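PDB 4B7O: iron-regulated outer membrane protein from Neisseria meningitidis, which is a TonB-dependent transporter of the outer membrane that takes up iron, probably with siderophore compounds among its cargo. Local coordinates for residues R233-N236 against V241-S244; N101-F106 against G277-R282; R468-V471 against K477-S480; R509-Y514 against I526-G531; G64-T69 against S501-Y506. All blocks are in the same frame, centred on the assembly; numbering follows the deposited sequence.

Contact 1: residues R233-N236 against V241-S244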
# COMPACT_ATOMS: atom_id res chain seq x y z
N ARG A 233 11.51 -15.48 -22.50
CA ARG A 233 12.58 -16.43 -22.28
C ARG A 233 13.45 -16.06 -21.09
O ARG A 233 13.99 -14.94 -21.00
CB ARG A 233 13.43 -16.64 -23.53
CG ARG A 233 12.83 -17.55 -24.59
CD ARG A 233 12.22 -18.82 -23.98
NE ARG A 233 11.34 -19.56 -24.92
CZ ARG A 233 11.56 -20.80 -25.40
NH1 ARG A 233 12.65 -21.49 -25.05
NH2 ARG A 233 10.69 -21.36 -26.23
N ASN A 234 13.54 -17.01 -20.16
CA ASN A 234 14.59 -17.07 -19.13
C ASN A 234 15.99 -16.76 -19.62
O ASN A 234 16.26 -16.89 -20.81
CB ASN A 234 14.72 -18.53 -18.71
CG ASN A 234 14.30 -18.74 -17.32
OD1 ASN A 234 14.68 -17.96 -16.46
ND2 ASN A 234 13.50 -19.74 -17.08
N PHE A 235 16.92 -16.52 -18.70
CA PHE A 235 18.33 -16.43 -19.02
C PHE A 235 18.91 -17.79 -19.47
O PHE A 235 19.96 -17.83 -20.09
CB PHE A 235 19.10 -16.02 -17.81
CG PHE A 235 19.17 -17.09 -16.79
CD1 PHE A 235 18.02 -17.45 -16.06
CD2 PHE A 235 20.38 -17.77 -16.55
CE1 PHE A 235 18.08 -18.43 -15.08
CE2 PHE A 235 20.43 -18.78 -15.58
CZ PHE A 235 19.29 -19.11 -14.85
N ASN A 236 18.25 -18.89 -19.13
CA ASN A 236 18.62 -20.18 -19.69
C ASN A 236 17.57 -20.77 -20.59
O ASN A 236 17.53 -21.97 -20.88
CB ASN A 236 19.09 -21.16 -18.61
CG ASN A 236 17.99 -21.62 -17.70
OD1 ASN A 236 16.82 -21.75 -18.10
ND2 ASN A 236 18.37 -21.94 -16.46
N VAL A 241 10.02 -17.16 -14.39
CA VAL A 241 10.78 -16.01 -13.95
C VAL A 241 11.58 -16.50 -12.73
O VAL A 241 11.01 -16.88 -11.69
CB VAL A 241 9.81 -14.85 -13.59
CG1 VAL A 241 10.56 -13.66 -13.00
CG2 VAL A 241 8.98 -14.43 -14.81
N PRO A 242 12.90 -16.53 -12.84
CA PRO A 242 13.71 -17.15 -11.75
C PRO A 242 13.60 -16.47 -10.34
O PRO A 242 13.57 -15.22 -10.23
CB PRO A 242 15.12 -17.08 -12.29
CG PRO A 242 14.93 -17.03 -13.76
CD PRO A 242 13.71 -16.21 -14.00
N TYR A 243 13.55 -17.29 -9.28
CA TYR A 243 13.44 -16.82 -7.88
C TYR A 243 12.19 -15.99 -7.63
O TYR A 243 12.20 -14.98 -6.94
CB TYR A 243 14.69 -16.05 -7.45
CG TYR A 243 15.94 -16.82 -7.81
CD1 TYR A 243 16.23 -18.05 -7.19
CD2 TYR A 243 16.80 -16.37 -8.80
CE1 TYR A 243 17.34 -18.79 -7.53
CE2 TYR A 243 17.92 -17.11 -9.15
CZ TYR A 243 18.19 -18.31 -8.51
OH TYR A 243 19.29 -19.07 -8.86
N SER A 244 11.09 -16.47 -8.17
CA SER A 244 9.85 -15.77 -8.05
C SER A 244 8.93 -16.57 -7.18
O SER A 244 7.76 -16.24 -7.09
CB SER A 244 9.25 -15.50 -9.44
OG SER A 244 8.87 -16.69 -10.10
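Ser-244 OG, two residues beyond the Pro-242 that meets Phe-235, is gripped twice. It donates to Val-241 O at 2.7 Å, lying in the carbonyl plane with a C=O...donor angle of 147°, and it also accepts a hydrogen bond from Tyr-226 N. Together with a bond from Tyr-243 N to the carboxylate of Glu-225, this holds residues 241-244 as a compact turn. Across the contact no hydrogen bond forms. Segment 233-236 brings up the Phe-235 ring, whose CE1 lies 3.7 Å from Pro-242 CG. That prolyl carbon sits at the ring edge, near the ring plane, so the two rings meet alongside and not face on. One ring face is covered from within the same segment by Asn-236 CB, 4.0 Å above its centre. Both segments belong to the long loop between strands 212-223 and 246-259, which in this fold probably faces the cell exterior. With 117 Å² buried in total and an apolar edge as the one sound close approach, the contact supplies little directional force; the polar bonds that flank Pro-242, from Tyr-243 and Ser-244, lie on its own side and probably hold the turn.

Contact 2: residues N101-F106 against G277-R282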
# COMPACT_ATOMS: atom_id res chain seq x y z
N ASN A 101 6.74 -11.43 -7.63
CA ASN A 101 5.99 -11.95 -6.50
C ASN A 101 6.48 -11.25 -5.27
O ASN A 101 7.61 -10.69 -5.26
CB ASN A 101 6.19 -13.44 -6.40
CG ASN A 101 5.14 -14.16 -5.53
OD1 ASN A 101 4.37 -13.54 -4.76
ND2 ASN A 101 5.13 -15.48 -5.65
N GLY A 102 5.63 -11.24 -4.24
CA GLY A 102 5.97 -10.61 -2.97
C GLY A 102 6.41 -9.16 -3.14
O GLY A 102 5.79 -8.38 -3.87
N THR A 103 7.53 -8.82 -2.50
CA THR A 103 8.03 -7.47 -2.42
C THR A 103 8.85 -7.11 -3.65
O THR A 103 9.43 -6.01 -3.74
CB THR A 103 8.77 -7.23 -1.10
OG1 THR A 103 9.65 -8.34 -0.83
CG2 THR A 103 7.76 -7.15 -0.02
N SER A 104 8.87 -8.03 -4.61
CA SER A 104 9.19 -7.69 -6.00
C SER A 104 8.32 -6.55 -6.53
O SER A 104 8.78 -5.80 -7.39
CB SER A 104 8.96 -8.88 -6.95
OG SER A 104 10.08 -9.77 -6.92
N GLN A 105 7.08 -6.44 -6.00
CA GLN A 105 6.03 -5.50 -6.49
C GLN A 105 6.11 -4.09 -5.90
O GLN A 105 6.29 -3.89 -4.68
CB GLN A 105 4.62 -6.01 -6.15
CG GLN A 105 4.27 -7.26 -6.87
CD GLN A 105 2.98 -7.88 -6.39
OE1 GLN A 105 2.14 -7.22 -5.81
NE2 GLN A 105 2.82 -9.15 -6.65
N PHE A 106 5.94 -3.12 -6.79
CA PHE A 106 5.82 -1.72 -6.44
C PHE A 106 4.42 -1.31 -6.75
O PHE A 106 3.87 -1.66 -7.81
CB PHE A 106 6.71 -0.85 -7.34
CG PHE A 106 8.16 -1.17 -7.23
CD1 PHE A 106 8.93 -0.58 -6.24
CD2 PHE A 106 8.77 -2.05 -8.14
CE1 PHE A 106 10.28 -0.84 -6.13
CE2 PHE A 106 10.11 -2.33 -8.03
CZ PHE A 106 10.88 -1.72 -7.02
N GLY A 277 11.59 -17.73 0.93
CA GLY A 277 12.06 -18.42 -0.25
C GLY A 277 13.44 -18.00 -0.67
O GLY A 277 14.11 -17.26 0.05
N ILE A 278 13.89 -18.51 -1.82
CA ILE A 278 15.18 -18.17 -2.38
C ILE A 278 14.95 -16.94 -3.26
O ILE A 278 14.34 -17.04 -4.30
CB ILE A 278 15.75 -19.36 -3.23
CG1 ILE A 278 15.77 -20.67 -2.43
CG2 ILE A 278 17.14 -19.05 -3.79
CD1 ILE A 278 15.95 -20.44 -0.96
N ARG A 279 15.49 -15.81 -2.83
CA ARG A 279 15.19 -14.52 -3.39
C ARG A 279 16.46 -13.74 -3.66
O ARG A 279 17.35 -13.70 -2.80
CB ARG A 279 14.32 -13.70 -2.42
CG ARG A 279 12.97 -14.33 -2.12
CD ARG A 279 11.98 -14.16 -3.26
NE ARG A 279 11.34 -12.85 -3.24
CZ ARG A 279 10.57 -12.37 -4.21
NH1 ARG A 279 10.33 -13.09 -5.30
NH2 ARG A 279 10.03 -11.17 -4.10
N THR A 280 16.52 -13.10 -4.85
CA THR A 280 17.66 -12.26 -5.31
C THR A 280 18.01 -11.06 -4.42
O THR A 280 17.23 -10.63 -3.53
CB THR A 280 17.44 -11.74 -6.76
OG1 THR A 280 16.19 -11.04 -6.87
CG2 THR A 280 17.45 -12.89 -7.78
N VAL A 281 19.20 -10.50 -4.65
CA VAL A 281 19.62 -9.36 -3.84
C VAL A 281 18.63 -8.20 -4.06
O VAL A 281 18.07 -7.69 -3.11
CB VAL A 281 21.11 -8.99 -4.05
CG1 VAL A 281 21.46 -7.66 -3.33
CG2 VAL A 281 21.98 -10.11 -3.48
N ARG A 282 18.42 -7.86 -5.34
CA ARG A 282 17.42 -6.91 -5.80
C ARG A 282 16.11 -7.56 -6.23
O ARG A 282 15.96 -8.00 -7.38
CB ARG A 282 17.97 -6.19 -7.01
CG ARG A 282 19.34 -5.59 -6.79
CD ARG A 282 19.91 -5.32 -8.15
NE ARG A 282 21.34 -5.20 -8.08
CZ ARG A 282 22.16 -6.22 -7.79
NH1 ARG A 282 21.66 -7.42 -7.53
NH2 ARG A 282 23.48 -6.03 -7.73
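Arg-279 points its guanidinium at the short 3-10 turn of Asn-101 to Ser-104, and NH2 does the touching. This nitrogen donates to Asn-101 O at 2.7 Å with an N-H...acceptor angle of 139°, although the modelled place of that oxygen is less certain than the rest. Asn-101 O lies at the guanidinium edge, near its plane, whereas Ser-104 OG approaches obliquely and gives a weak bond, 3.1 Å from NH2. The chain of Arg-279 is bent at both chi2 (-76°) and chi3 (-82°), which folds its end round toward the turn. Asn-101 O also accepts Ser-104 N at 3.0 Å, the backbone bond of the turn, under the same doubt. Ser-104 OG has its firmer partner in Glu-283 O. The same Arg-279 NH2 forms a salt bridge with Glu-283 OE1, which additionally receives a hydrogen bond from Thr-103 OG1; with two hydrogens for three acceptors, NH2 can give Ser-104 OG at most a secondary share. The Asn-101 amide looks elsewhere, its OD1 to Lys-248 NZ and its ND2 to Glu-223 OE1. The contact ties a plug-domain loop to the loop that follows barrel strand 264-276. Buried as it is, the arginine charge is probably balanced by Glu-283, while the turn supplies neutral oxygens; plug and barrel loop thus meet through one shared polar network.

Contact 3: residues R468-V471 against K477-S480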
# COMPACT_ATOMS: atom_id res chain seq x y z
N ARG A 468 4.22 17.59 13.47
CA ARG A 468 5.59 17.80 13.96
C ARG A 468 6.43 16.53 13.76
O ARG A 468 6.03 15.43 14.19
CB ARG A 468 5.57 18.18 15.44
CG ARG A 468 6.95 18.46 16.02
CD ARG A 468 6.98 19.59 17.04
NE ARG A 468 8.35 19.76 17.57
CZ ARG A 468 9.29 20.56 17.05
NH1 ARG A 468 9.04 21.32 15.99
NH2 ARG A 468 10.51 20.60 17.61
N PHE A 469 7.59 16.66 13.13
CA PHE A 469 8.51 15.54 13.14
C PHE A 469 9.86 15.73 13.85
O PHE A 469 10.36 16.87 13.98
CB PHE A 469 8.70 15.00 11.74
CG PHE A 469 9.68 15.76 10.92
CD1 PHE A 469 11.05 15.48 11.03
CD2 PHE A 469 9.25 16.70 9.99
CE1 PHE A 469 11.99 16.13 10.25
CE2 PHE A 469 10.19 17.35 9.19
CZ PHE A 469 11.55 17.08 9.32
N LYS A 470 10.48 14.62 14.27
CA LYS A 470 11.90 14.63 14.77
C LYS A 470 12.65 13.46 14.17
O LYS A 470 12.26 12.31 14.34
CB LYS A 470 11.95 14.53 16.30
CG LYS A 470 13.23 15.16 16.88
CD LYS A 470 14.06 14.36 17.90
CE LYS A 470 13.44 14.32 19.29
NZ LYS A 470 12.54 13.11 19.45
N VAL A 471 13.70 13.72 13.44
CA VAL A 471 14.40 12.65 12.81
C VAL A 471 15.81 12.51 13.38
O VAL A 471 16.60 13.48 13.36
CB VAL A 471 14.51 12.91 11.30
CG1 VAL A 471 15.66 12.17 10.73
CG2 VAL A 471 13.23 12.47 10.61
N LYS A 477 22.66 12.63 14.75
CA LYS A 477 22.23 13.98 14.33
C LYS A 477 20.72 14.11 14.17
O LYS A 477 20.08 13.36 13.41
CB LYS A 477 22.91 14.40 13.03
CG LYS A 477 22.45 15.77 12.55
CD LYS A 477 22.93 15.98 11.11
CE LYS A 477 22.99 17.45 10.69
NZ LYS A 477 23.49 17.43 9.28
N THR A 478 20.17 15.07 14.91
CA THR A 478 18.74 15.33 14.96
C THR A 478 18.34 16.48 14.08
O THR A 478 19.20 17.22 13.61
CB THR A 478 18.32 15.58 16.38
OG1 THR A 478 18.46 14.34 17.06
CG2 THR A 478 16.90 15.96 16.46
N VAL A 479 17.04 16.59 13.80
CA VAL A 479 16.49 17.72 13.05
C VAL A 479 15.01 17.56 13.10
O VAL A 479 14.52 16.45 12.83
CB VAL A 479 16.84 17.69 11.57
CG1 VAL A 479 16.00 18.74 10.85
CG2 VAL A 479 18.33 17.90 11.36
N SER A 480 14.34 18.65 13.46
CA SER A 480 12.89 18.77 13.54
C SER A 480 12.27 19.80 12.58
O SER A 480 12.96 20.58 11.89
CB SER A 480 12.44 19.11 14.95
OG SER A 480 12.81 18.11 15.87
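Phe-469 packs its ring over the backbone of Val-479 and Ser-480 on the buried face of this strand pair, while Arg-468, Lys-470 and Thr-478 make up its exposed side. The firm link between the backbones is Val-471 N to Val-479 O, 2.9 Å long and nearly straight at 172°, with the donor tilted 25° from the carbonyl plane. In the other direction Val-479 N reaches Val-471 O only through a weak, bent bond. That oxygen is approached as well by Thr-478 CA at 3.2 Å, in a CA-H...O contact. With chi1 at 82°, the Phe-469 ring turns back over the neighbouring strand: Ser-480 C sits 4.3 Å above one face, offset toward the rim, and Phe-469 CE1 comes to 3.6 Å from Val-479 O. Ser-510 and Pro-511 touch this phenylalanine from a nearby loop, and Ile-528 of strand 525-528 covers Val-471 and Val-479. The exposed side comes just as near but has no polar side-chain bond across the pair. Lys-470 CG lies 3.1 Å from Ser-480 OG and its CD 3.6 Å from Thr-478 CG2, after which the bent chain leads the amine away. Arg-468 NH2 passes 3.6 Å from Ser-480 CB, and the guanidinium makes no polar bond to residues 477-480. Lys-470 and Ser-480 form a non-hydrogen-bonded pair, and the N-to-C directions of the two short strand segments are nearly antiparallel. This is the end of the beta hairpin made by strands 458-472 and 478-493 in a TonB-dependent transporter barrel, probably on its extracellular side.

Contact 4: residues R509-Y514 against I526-G531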
# COMPACT_ATOMS: atom_id res chain seq x y z
N ARG A 509 4.41 15.35 4.82
CA ARG A 509 5.05 14.09 5.12
C ARG A 509 6.52 14.34 5.47
O ARG A 509 7.23 14.98 4.71
CB ARG A 509 4.98 13.23 3.89
CG ARG A 509 4.98 11.75 4.18
CD ARG A 509 4.46 11.05 2.93
NE ARG A 509 4.84 9.66 2.88
CZ ARG A 509 4.15 8.70 3.42
NH1 ARG A 509 3.01 8.98 4.03
NH2 ARG A 509 4.57 7.45 3.32
N SER A 510 6.93 13.85 6.64
CA SER A 510 8.33 13.87 7.11
C SER A 510 9.26 13.01 6.32
O SER A 510 8.85 11.98 5.79
CB SER A 510 8.38 13.35 8.56
OG SER A 510 7.72 12.09 8.70
N PRO A 511 10.53 13.40 6.23
CA PRO A 511 11.52 12.67 5.42
C PRO A 511 11.53 11.23 5.84
O PRO A 511 11.39 10.96 7.03
CB PRO A 511 12.85 13.28 5.84
CG PRO A 511 12.53 14.52 6.61
CD PRO A 511 11.06 14.68 6.72
N ARG A 512 11.65 10.30 4.90
CA ARG A 512 11.79 8.89 5.29
C ARG A 512 13.22 8.58 5.70
O ARG A 512 14.16 9.10 5.11
CB ARG A 512 11.39 7.96 4.16
CG ARG A 512 10.32 8.52 3.24
CD ARG A 512 8.99 8.90 3.89
NE ARG A 512 8.12 9.36 2.77
CZ ARG A 512 8.13 10.58 2.22
NH1 ARG A 512 8.88 11.58 2.70
NH2 ARG A 512 7.33 10.83 1.19
N LEU A 513 13.37 7.75 6.72
CA LEU A 513 14.70 7.20 7.06
C LEU A 513 15.24 6.41 5.88
O LEU A 513 14.49 5.82 5.12
CB LEU A 513 14.59 6.32 8.29
CG LEU A 513 13.91 6.95 9.51
CD1 LEU A 513 13.40 5.93 10.51
CD2 LEU A 513 14.81 7.96 10.23
N TYR A 514 16.54 6.42 5.70
CA TYR A 514 17.21 5.68 4.59
C TYR A 514 16.96 4.16 4.68
O TYR A 514 16.48 3.66 5.71
CB TYR A 514 18.73 6.00 4.65
CG TYR A 514 19.56 5.71 3.42
CD1 TYR A 514 19.41 6.45 2.23
CD2 TYR A 514 20.58 4.72 3.47
CE1 TYR A 514 20.22 6.19 1.11
CE2 TYR A 514 21.36 4.46 2.37
CZ TYR A 514 21.19 5.17 1.21
OH TYR A 514 22.03 4.84 0.15
N ILE A 526 24.86 8.41 6.27
CA ILE A 526 23.65 9.00 5.73
C ILE A 526 23.07 9.89 6.80
O ILE A 526 22.39 9.41 7.73
CB ILE A 526 22.56 7.97 5.43
CG1 ILE A 526 23.02 6.94 4.38
CG2 ILE A 526 21.27 8.70 5.06
CD1 ILE A 526 23.35 7.49 3.00
N SER A 527 23.33 11.18 6.64
CA SER A 527 22.86 12.18 7.58
C SER A 527 21.56 12.91 7.09
O SER A 527 20.91 12.53 6.10
CB SER A 527 24.01 13.16 7.88
OG SER A 527 23.78 13.84 9.11
N ILE A 528 21.19 13.97 7.78
CA ILE A 528 20.13 14.85 7.31
C ILE A 528 20.63 16.28 7.44
O ILE A 528 21.23 16.63 8.45
CB ILE A 528 18.88 14.65 8.16
CG1 ILE A 528 17.72 15.50 7.65
CG2 ILE A 528 19.19 14.88 9.62
CD1 ILE A 528 16.38 15.12 8.26
N ALA A 529 20.41 17.10 6.41
CA ALA A 529 20.87 18.49 6.40
C ALA A 529 20.17 19.34 7.44
O ALA A 529 19.13 18.95 7.97
CB ALA A 529 20.71 19.07 5.02
N ASP A 530 20.77 20.46 7.78
CA ASP A 530 20.13 21.41 8.72
C ASP A 530 18.84 22.02 8.18
O ASP A 530 18.75 22.37 6.99
CB ASP A 530 21.10 22.56 9.07
CG ASP A 530 21.97 22.26 10.30
OD1 ASP A 530 21.44 21.72 11.32
OD2 ASP A 530 23.19 22.57 10.23
N GLY A 531 17.87 22.21 9.08
CA GLY A 531 16.55 22.77 8.73
C GLY A 531 15.79 22.14 7.57
O GLY A 531 14.88 22.77 7.04
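A chi1 of -163°, with CG opposite the backbone N, swings the Tyr-514 ring out to Ile-526, whose own chi2 of -63° lays its CG1-CD1 arm along the ring. The result is a CH-pi contact: Ile-526 CD1 stands 3.7 Å from the centroid of the Tyr-514 ring, only 13° off the ring normal. Over the same face, above the CD2-CE2 side of the ring, Ile-526 CG1 is 3.4 Å from Tyr-514 CD2, and the CG2 branch covers the root of the side chain, 3.7 Å from Tyr-514 CB. The isoleucine thus lies athwart the tyrosine. A second, lighter touch lies further along, where Pro-511 CG meets Ile-528 CD1 at 4.2 Å. The two arginines have their salt-bridge partners outside, Arg-509 in Asp-118 of plug strand 118-121 and Arg-512 in Glu-535. Residues 511-514 and 526-528 run nearly antiparallel, but no backbone bond joins them. Strand 525-528 pairs in parallel with strand 578-600. Residues 509-514 pass alongside it as they leave strand 498-509. Such a long loop between successive barrel strands, packed back on itself by apolar side chains, fits the extracellular loops of TonB-dependent transporters.

Contact 5: residues G64-T69 against S501-Y506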
# COMPACT_ATOMS: atom_id res chain seq x y z
N GLY A 64 -16.43 11.72 -5.62
CA GLY A 64 -15.99 11.32 -6.91
C GLY A 64 -15.30 9.97 -6.78
O GLY A 64 -15.84 9.01 -6.23
N SER A 65 -14.10 9.91 -7.32
CA SER A 65 -13.28 8.72 -7.28
C SER A 65 -12.23 8.89 -6.17
O SER A 65 -11.41 7.99 -5.95
CB SER A 65 -12.60 8.53 -8.63
OG SER A 65 -12.30 7.16 -8.85
N LYS A 66 -12.26 10.04 -5.48
CA LYS A 66 -11.29 10.35 -4.44
C LYS A 66 -11.22 9.30 -3.33
O LYS A 66 -10.14 9.02 -2.85
CB LYS A 66 -11.54 11.71 -3.84
CG LYS A 66 -10.52 12.10 -2.80
CD LYS A 66 -10.75 13.51 -2.25
CE LYS A 66 -9.66 13.86 -1.26
NZ LYS A 66 -8.37 13.98 -2.00
N ILE A 67 -12.36 8.72 -2.98
CA ILE A 67 -12.46 7.85 -1.85
C ILE A 67 -13.38 6.74 -2.21
O ILE A 67 -14.54 6.98 -2.44
CB ILE A 67 -12.98 8.62 -0.63
CG1 ILE A 67 -11.81 9.36 0.02
CG2 ILE A 67 -13.58 7.67 0.40
CD1 ILE A 67 -12.20 10.62 0.73
N ARG A 68 -12.86 5.52 -2.32
CA ARG A 68 -13.69 4.37 -2.64
C ARG A 68 -13.64 3.45 -1.45
O ARG A 68 -12.60 2.85 -1.13
CB ARG A 68 -13.24 3.71 -3.93
CG ARG A 68 -13.28 4.67 -5.14
CD ARG A 68 -13.07 4.03 -6.51
NE ARG A 68 -14.13 3.09 -6.92
CZ ARG A 68 -13.96 1.77 -7.13
NH1 ARG A 68 -12.76 1.18 -6.99
NH2 ARG A 68 -14.99 1.02 -7.51
N THR A 69 -14.73 3.39 -0.70
CA THR A 69 -14.67 2.56 0.48
C THR A 69 -15.31 1.20 0.17
O THR A 69 -16.20 1.10 -0.67
CB THR A 69 -15.15 3.25 1.78
OG1 THR A 69 -16.30 2.60 2.31
CG2 THR A 69 -15.45 4.73 1.60
N SER A 501 -18.62 17.18 -5.64
CA SER A 501 -17.64 17.39 -4.54
C SER A 501 -16.41 18.17 -4.89
O SER A 501 -16.04 18.23 -6.04
CB SER A 501 -17.21 16.08 -3.91
OG SER A 501 -16.49 15.27 -4.84
N SER A 502 -15.78 18.79 -3.91
CA SER A 502 -14.47 19.33 -4.16
C SER A 502 -13.72 19.42 -2.87
O SER A 502 -14.30 19.35 -1.84
CB SER A 502 -14.52 20.69 -4.86
OG SER A 502 -15.45 21.52 -4.22
N SER A 503 -12.42 19.54 -2.95
CA SER A 503 -11.60 19.67 -1.78
C SER A 503 -10.35 20.40 -2.15
O SER A 503 -9.91 20.35 -3.29
CB SER A 503 -11.25 18.30 -1.15
OG SER A 503 -11.45 17.24 -2.06
N HIS A 504 -9.79 21.07 -1.17
CA HIS A 504 -8.49 21.72 -1.30
C HIS A 504 -7.85 21.44 0.06
O HIS A 504 -8.29 22.01 1.08
CB HIS A 504 -8.73 23.20 -1.51
CG HIS A 504 -7.50 23.98 -1.89
ND1 HIS A 504 -6.90 23.84 -3.06
CD2 HIS A 504 -6.81 24.98 -1.21
CE1 HIS A 504 -5.86 24.67 -3.15
NE2 HIS A 504 -5.80 25.37 -2.02
N ASN A 505 -6.87 20.53 0.07
CA ASN A 505 -6.21 19.99 1.29
C ASN A 505 -4.70 20.22 1.26
O ASN A 505 -4.05 19.99 0.23
CB ASN A 505 -6.48 18.50 1.39
CG ASN A 505 -7.97 18.19 1.43
OD1 ASN A 505 -8.80 19.12 1.62
ND2 ASN A 505 -8.34 16.91 1.30
N TYR A 506 -4.15 20.76 2.33
CA TYR A 506 -2.75 20.68 2.59
C TYR A 506 -2.47 19.47 3.48
O TYR A 506 -3.30 19.07 4.36
CB TYR A 506 -2.30 21.92 3.37
CG TYR A 506 -2.08 23.09 2.45
CD1 TYR A 506 -0.87 23.25 1.81
CD2 TYR A 506 -3.12 24.00 2.18
CE1 TYR A 506 -0.66 24.30 0.94
CE2 TYR A 506 -2.91 25.06 1.32
CZ TYR A 506 -1.70 25.21 0.72
OH TYR A 506 -1.50 26.26 -0.14
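Lys-66 carries this contact toward Ser-503 and Asn-505 on barrel strand 498-509. From CB the chain leaves in the direction of the strand and stays extended through chi1, chi2 and chi3, all near 180°. Its first neighbour is met at CD, 3.8 Å from Ser-503 OG. CE continues past the same hydroxyl at 3.9 Å and lies 4.2 Å from Asn-505 ND2, lysine and asparagine reaching toward each other from plug and wall. The final torsion, chi4 68°, then turns NZ off the extended line. There the amine makes a salt bridge with Glu-541 OE2 on the adjoining barrel strand and hydrogen bonds with Lys-151 O and Ala-153 O of the plug. Asn-505 ND2 donates to Ala-153 O too, so a single carbonyl collects one amine and one amide. Within the pair of segments, then, the lysine offers its methylene groups, and its charge, probably balanced by Glu-541, is satisfied beyond them. At the other end Gly-64 N comes within 3.6 Å of Ser-501 OG, but the bond it makes is to Asn-545 OD1. A buried, polar meeting of plug and inner barrel wall, with strand 67-73 forming an outer strand of the four-stranded plug sheet, is a feature of the TonB-dependent receptor fold.

The five contacts fall into two touching pairs and one separate contact. Contacts 1 and 2, with centres about 13 Å apart, join where Ser-244 O meets Asn-101 ND2 at 3.1 Å and, more weakly, where Tyr-243 O meets Arg-279 NH1. Contacts 3 and 4 are closer, about 8 Å between centres: Val-479 CG2 lies 3.6 Å from Ile-528 CG2, and Lys-477 NZ bonds to Ile-528 O. Contact 5, about 34 Å from contact 2 between centres and on the opposite side of the chain's centre, is linked to contact 4 by the run of strand 498-509. Contacts 2 and 5 both join plug to barrel, whereas 1, 3 and 4 lie among barrel strands and loops. The structure is the apoprotein.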